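Local structure of putative Outer membrane protein (Helicobacter pylori, 6GW5) at residues 42-47 against 333-338; 203-208 against 287-292. The protein is an outer-membrane adhesin (SabA), here its adhesin domain, which probably attaches the bacterium to its host by binding host glycans in the manner of a lectin. All coordinates share one frame; numbering follows the deposited sequence.

Contact 1: residues 42-47 against 333-338; sequences LNYLKS and NRVDAA
Y44 and R334 meet ring to chain: CB of R334 sits over one face of the phenol ring, 3.7 Å from the centroid of the Y44 ring and 29° off its normal, a CH-pi contact displaced toward the rim. R334 CG follows CB past the hydroxyl, 3.4 Å from Y44 OH. The arginine then bends at chi2 and chi3, which carries the guanidinium off from helix 35-54, its plane nearly perpendicular to the ring. The aliphatic root of R334, not its charge, therefore makes this contact. At the ring edge, near its plane, V335 CG1 lies 4.2 Å from Y44 CE1. The tyrosine spans the gap because its CG stands anti to the backbone N (chi1 -171°).

One residue on, L45 supplies the purely aliphatic half of the contact. Its CD2 lies 3.8 Å from A338 CB and 4.1 Å from V335 CB, so one methyl meets two residues spaced three apart on the facing helix. The leucine and valine side chains cross at about a right angle. Such helix-to-helix packing belongs to the elongated, largely helical SabA adhesin domain: helix 35-54 and helix 317-346 run in broadly opposite directions but strongly inclined, the axes of the short segments 9.4 Å apart with 139° between their N-to-C directions. L45, V335 and A338 are buried, whereas R334 is exposed and Y44 partly so. Helix 255-283 adjoins both helices. L45 also touches F264, A265 and Q268 there, while L42, turned away from helix 317-346, rests on I261; from the other helix, D336 makes a salt bridge to K269.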
loop_
_atom_site.group_PDB
_atom_site.type_symbol
_atom_site.label_atom_id
_atom_site.label_comp_id
_atom_site.label_asym_id
_atom_site.label_seq_id
_atom_site.Cartn_x
_atom_site.Cartn_y
_atom_site.Cartn_z
ATOM N N LEU A 42 -17.900 1.205 8.552
ATOM C CA LEU A 42 -17.271 0.509 9.684
ATOM C C LEU A 42 -17.249 -1.016 9.485
ATOM O O LEU A 42 -16.211 -1.657 9.651
ATOM C CB LEU A 42 -17.970 0.878 10.981
ATOM C CG LEU A 42 -17.407 0.249 12.269
ATOM C CD1 LEU A 42 -15.950 0.639 12.542
ATOM C CD2 LEU A 42 -18.272 0.610 13.447
ATOM N N ASN A 43 -18.380 -1.590 9.080
ATOM C CA ASN A 43 -18.432 -3.031 8.867
ATOM C C ASN A 43 -17.496 -3.485 7.745
ATOM O O ASN A 43 -16.884 -4.546 7.837
ATOM C CB ASN A 43 -19.844 -3.514 8.585
ATOM C CG ASN A 43 -20.748 -3.473 9.808
ATOM O OD1 ASN A 43 -21.943 -3.239 9.675
ATOM N ND2 ASN A 43 -20.189 -3.660 10.995
ATOM N N TYR A 44 -17.314 -2.626 6.748
ATOM C CA TYR A 44 -16.399 -2.913 5.698
ATOM C C TYR A 44 -14.999 -3.022 6.278
ATOM O O TYR A 44 -14.270 -3.947 5.990
ATOM C CB TYR A 44 -16.419 -1.860 4.606
ATOM C CG TYR A 44 -15.599 -2.413 3.507
ATOM C CD1 TYR A 44 -14.231 -2.262 3.507
ATOM C CD2 TYR A 44 -16.160 -3.251 2.566
ATOM C CE1 TYR A 44 -13.449 -2.853 2.553
ATOM C CE2 TYR A 44 -15.370 -3.821 1.600
ATOM C CZ TYR A 44 -14.008 -3.615 1.607
ATOM O OH TYR A 44 -13.205 -4.213 0.654
ATOM N N LEU A 45 -14.625 -2.058 7.090
ATOM C CA LEU A 45 -13.295 -2.034 7.657
ATOM C C LEU A 45 -13.029 -3.199 8.612
ATOM O O LEU A 45 -11.954 -3.773 8.631
ATOM C CB LEU A 45 -13.083 -0.696 8.359
ATOM C CG LEU A 45 -13.126 0.539 7.459
ATOM C CD1 LEU A 45 -13.090 1.768 8.315
ATOM C CD2 LEU A 45 -11.979 0.597 6.429
ATOM N N LYS A 46 -14.005 -3.537 9.417
ATOM C CA LYS A 46 -13.858 -4.675 10.286
ATOM C C LYS A 46 -13.709 -5.943 9.495
ATOM O O LYS A 46 -12.886 -6.775 9.829
ATOM C CB LYS A 46 -15.052 -4.823 11.227
ATOM C CG LYS A 46 -15.056 -3.770 12.320
ATOM C CD LYS A 46 -16.461 -3.583 12.864
ATOM C CE LYS A 46 -16.470 -3.744 14.352
ATOM N NZ LYS A 46 -16.220 -5.146 14.717
ATOM N N SER A 47 -14.544 -6.076 8.472
ATOM C CA SER A 47 -14.527 -7.214 7.622
ATOM C C SER A 47 -13.137 -7.325 7.026
ATOM O O SER A 47 -12.520 -8.383 7.031
ATOM C CB SER A 47 -15.556 -7.057 6.502
ATOM O OG SER A 47 -15.442 -8.138 5.613
ATOM N N ASN A 333 -9.840 0.334 -2.905
ATOM C CA ASN A 333 -10.824 1.368 -3.282
ATOM C C ASN A 333 -11.980 1.465 -2.311
ATOM O O ASN A 333 -12.539 2.537 -2.137
ATOM C CB ASN A 333 -11.326 1.148 -4.682
ATOM C CG ASN A 333 -10.281 1.418 -5.682
ATOM O OD1 ASN A 333 -9.544 2.363 -5.575
ATOM N ND2 ASN A 333 -10.174 0.575 -6.639
ATOM N N ARG A 334 -12.319 0.348 -1.663
ATOM C CA ARG A 334 -13.388 0.328 -0.670
ATOM C C ARG A 334 -12.870 0.941 0.594
ATOM O O ARG A 334 -13.572 1.693 1.193
ATOM C CB ARG A 334 -13.859 -1.073 -0.381
ATOM C CG ARG A 334 -14.274 -1.862 -1.582
ATOM C CD ARG A 334 -15.401 -1.235 -2.342
ATOM N NE ARG A 334 -15.008 -0.283 -3.413
ATOM C CZ ARG A 334 -15.624 0.888 -3.635
ATOM N NH1 ARG A 334 -16.623 1.303 -2.864
ATOM N NH2 ARG A 334 -15.266 1.660 -4.649
ATOM N N VAL A 335 -11.626 0.642 0.993
ATOM C CA VAL A 335 -11.138 1.251 2.195
ATOM C C VAL A 335 -11.044 2.768 2.047
ATOM O O VAL A 335 -11.351 3.436 3.004
ATOM C CB VAL A 335 -9.908 0.586 2.917
ATOM C CG1 VAL A 335 -9.711 -0.866 2.583
ATOM C CG2 VAL A 335 -8.613 1.398 2.927
ATOM N N ASP A 336 -10.683 3.291 0.871
ATOM C CA ASP A 336 -10.716 4.748 0.608
ATOM C C ASP A 336 -12.116 5.316 0.806
ATOM O O ASP A 336 -12.292 6.393 1.364
ATOM C CB ASP A 336 -10.277 5.098 -0.811
ATOM C CG ASP A 336 -8.774 4.831 -1.088
ATOM O OD1 ASP A 336 -7.944 4.758 -0.141
ATOM O OD2 ASP A 336 -8.415 4.719 -2.292
ATOM N N ALA A 337 -13.125 4.599 0.344
ATOM C CA ALA A 337 -14.485 5.107 0.446
ATOM C C ALA A 337 -14.861 5.196 1.911
ATOM O O ALA A 337 -15.363 6.249 2.349
ATOM C CB ALA A 337 -15.461 4.217 -0.317
ATOM N N ALA A 338 -14.596 4.120 2.656
ATOM C CA ALA A 338 -14.879 4.099 4.090
ATOM C C ALA A 338 -14.089 5.164 4.802
ATOM O O ALA A 338 -14.610 5.878 5.642
ATOM C CB ALA A 338 -14.606 2.739 4.703
#

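Contact 2: residues 203-208 against 287-292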
loop_
_atom_site.group_PDB
_atom_site.type_symbol
_atom_site.label_atom_id
_atom_site.label_comp_id
_atom_site.label_asym_id
_atom_site.label_seq_id
_atom_site.Cartn_x
_atom_site.Cartn_y
_atom_site.Cartn_z
ATOM N N GLY A 203 19.253 -10.460 -24.154
ATOM C CA GLY A 203 18.806 -10.091 -22.822
ATOM C C GLY A 203 19.206 -11.067 -21.733
ATOM O O GLY A 203 18.818 -10.854 -20.565
ATOM N N ALA A 204 19.969 -12.115 -22.073
ATOM C CA ALA A 204 20.588 -12.958 -21.074
ATOM C C ALA A 204 21.533 -12.067 -20.357
ATOM O O ALA A 204 21.979 -11.054 -20.907
ATOM C CB ALA A 204 21.350 -14.129 -21.684
ATOM N N ILE A 205 21.832 -12.480 -19.134
ATOM C CA ILE A 205 22.705 -11.756 -18.211
ATOM C C ILE A 205 23.936 -12.631 -17.937
ATOM O O ILE A 205 23.787 -13.803 -17.475
ATOM C CB ILE A 205 21.956 -11.488 -16.904
ATOM C CG1 ILE A 205 20.773 -10.540 -17.194
ATOM C CG2 ILE A 205 22.896 -10.927 -15.853
ATOM C CD1 ILE A 205 19.944 -10.164 -15.975
ATOM N N ASP A 206 25.120 -12.120 -18.267
ATOM C CA ASP A 206 26.342 -12.949 -18.155
ATOM C C ASP A 206 27.446 -12.278 -17.358
ATOM O O ASP A 206 28.550 -12.781 -17.281
ATOM C CB ASP A 206 26.808 -13.394 -19.542
ATOM C CG ASP A 206 27.161 -12.240 -20.433
ATOM O OD1 ASP A 206 27.149 -11.082 -19.945
ATOM O OD2 ASP A 206 27.477 -12.491 -21.624
ATOM N N SER A 207 27.098 -11.174 -16.695
ATOM C CA SER A 207 28.027 -10.397 -15.905
ATOM C C SER A 207 28.356 -11.087 -14.579
ATOM O O SER A 207 27.788 -12.130 -14.199
ATOM C CB SER A 207 27.446 -8.988 -15.663
ATOM O OG SER A 207 26.227 -9.065 -14.950
ATOM N N THR A 208 29.305 -10.461 -13.897
ATOM C CA THR A 208 29.823 -10.937 -12.634
ATOM C C THR A 208 30.070 -9.763 -11.750
ATOM O O THR A 208 30.915 -8.930 -12.050
ATOM C CB THR A 208 31.115 -11.732 -12.869
ATOM O OG1 THR A 208 30.786 -12.904 -13.637
ATOM C CG2 THR A 208 31.748 -12.157 -11.558
ATOM N N LYS A 287 13.657 -5.518 -16.224
ATOM C CA LYS A 287 12.957 -6.586 -16.941
ATOM C C LYS A 287 13.818 -7.855 -17.133
ATOM O O LYS A 287 13.343 -8.956 -16.898
ATOM C CB LYS A 287 12.404 -6.084 -18.281
ATOM C CG LYS A 287 11.416 -7.072 -18.916
ATOM C CD LYS A 287 10.572 -6.519 -20.052
ATOM C CE LYS A 287 9.836 -7.655 -20.777
ATOM N NZ LYS A 287 9.104 -7.222 -22.007
ATOM N N ASP A 288 15.058 -7.658 -17.531
ATOM C CA ASP A 288 15.984 -8.733 -17.776
ATOM C C ASP A 288 16.242 -9.610 -16.573
ATOM O O ASP A 288 16.307 -10.791 -16.684
ATOM C CB ASP A 288 17.262 -8.204 -18.440
ATOM C CG ASP A 288 18.106 -7.321 -17.534
ATOM O OD1 ASP A 288 17.602 -6.724 -16.594
ATOM O OD2 ASP A 288 19.302 -7.186 -17.790
ATOM N N GLN A 289 16.373 -8.992 -15.428
ATOM C CA GLN A 289 16.569 -9.688 -14.141
ATOM C C GLN A 289 15.313 -10.403 -13.691
ATOM O O GLN A 289 15.414 -11.426 -13.038
ATOM C CB GLN A 289 17.024 -8.721 -13.045
ATOM C CG GLN A 289 18.387 -8.139 -13.312
ATOM C CD GLN A 289 18.766 -7.014 -12.365
ATOM O OE1 GLN A 289 18.285 -6.927 -11.240
ATOM N NE2 GLN A 289 19.655 -6.164 -12.809
ATOM N N TYR A 290 14.155 -9.799 -13.972
ATOM C CA TYR A 290 12.856 -10.334 -13.582
ATOM C C TYR A 290 12.592 -11.584 -14.394
ATOM O O TYR A 290 12.036 -12.525 -13.855
ATOM C CB TYR A 290 11.678 -9.313 -13.699
ATOM C CG TYR A 290 10.373 -9.941 -13.246
ATOM C CD1 TYR A 290 10.053 -10.007 -11.899
ATOM C CD2 TYR A 290 9.538 -10.598 -14.142
ATOM C CE1 TYR A 290 8.921 -10.665 -11.450
ATOM C CE2 TYR A 290 8.396 -11.248 -13.705
ATOM C CZ TYR A 290 8.079 -11.270 -12.360
ATOM O OH TYR A 290 6.972 -11.934 -11.877
ATOM N N ARG A 291 13.068 -11.644 -15.635
ATOM C CA ARG A 291 12.937 -12.878 -16.419
ATOM C C ARG A 291 13.652 -14.073 -15.806
ATOM O O ARG A 291 13.227 -15.208 -15.998
ATOM C CB ARG A 291 13.381 -12.690 -17.851
ATOM C CG ARG A 291 12.203 -12.304 -18.725
ATOM C CD ARG A 291 12.555 -11.809 -20.125
ATOM N NE ARG A 291 13.380 -12.760 -20.878
ATOM C CZ ARG A 291 13.000 -13.964 -21.378
ATOM N NH1 ARG A 291 11.761 -14.465 -21.184
ATOM N NH2 ARG A 291 13.891 -14.711 -22.074
ATOM N N TYR A 292 14.751 -13.822 -15.106
ATOM C CA TYR A 292 15.480 -14.889 -14.441
ATOM C C TYR A 292 14.732 -15.219 -13.163
ATOM O O TYR A 292 14.504 -16.393 -12.854
ATOM C CB TYR A 292 16.923 -14.499 -14.103
ATOM C CG TYR A 292 17.946 -14.657 -15.230
ATOM C CD1 TYR A 292 17.993 -13.787 -16.271
ATOM C CD2 TYR A 292 18.920 -15.659 -15.179
ATOM C CE1 TYR A 292 18.943 -13.922 -17.254
ATOM C CE2 TYR A 292 19.856 -15.797 -16.163
ATOM C CZ TYR A 292 19.865 -14.928 -17.188
ATOM O OH TYR A 292 20.814 -15.038 -18.150
HETATM O O HOH W 1 20.460 -8.351 -20.093
#
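D288, in the first turn of helix 287-293, meets the loop at two places: its CB lies 3.7 Å from G203 O, and its carboxylate OD2 lies 3.5 Å from the terminal methyl CD1 of I205. The aspartate and isoleucine side chains cross at about a right angle. Water 1 links D288 OD2, at 2.8 Å from the water oxygen, to A204 O, though its protons are too few for every acceptor nearby, so the sharing is unsettled. G203 passes this point with a positive phi of 89°, where a CB would collide with the preceding carbonyl oxygen. At Q289 the aliphatic CG meets I205 CD1 at 3.7 Å, while the amide beyond is engaged elsewhere, its OE1 accepting from V216 N. I205 CG1 is anti to the carbonyl carbon (chi1 -65°), which carries CD1 in between D288 and Q289. R291 faces the loop side, and its NH2 hydrogen-bonds to G197 O. Y292 closes the series with the hydrogen bond that joins the two segments: I205 N donates to Y292 OH at 2.9 Å, almost straight at 175°. Beside it, I205 CG1 lies 3.8 Å from Y292 CE1, and A204 CA approaches the ring edge at the hydroxyl, 3.6 Å from Y292 OH. Y292 also packs edge-to-face with W190, which touches I205 and shares backbone hydrogen bonding with S207. This is an irregular connection held against one short helix by I205 lying across the helix's first turn and by a backbone-to-tyrosine hydrogen bond, leading into strand 208-209, which begins at T208 and pairs antiparallel with strand 188-189 in this helical adhesin domain.

Overall arrangement
From the N terminus the chain runs through helix 3-32 into helix 35-54, which carries the first half of contact 1. Contact 2 opens much later, at 203-208 on the way into strand 208-209, and closes at 287-292 after helices 215-240 and 255-283. The chain then enters helix 317-346, whose residues 333-338 complete contact 1, so the shorter loop of contact 2 lies wholly within the longer one. The two do not touch: their centres are 41 Å apart and their nearest atoms about 22 Å. Contact 1 joins two long helices nearer the middle of the domain; contact 2 ties a surface loop to helix 287-293.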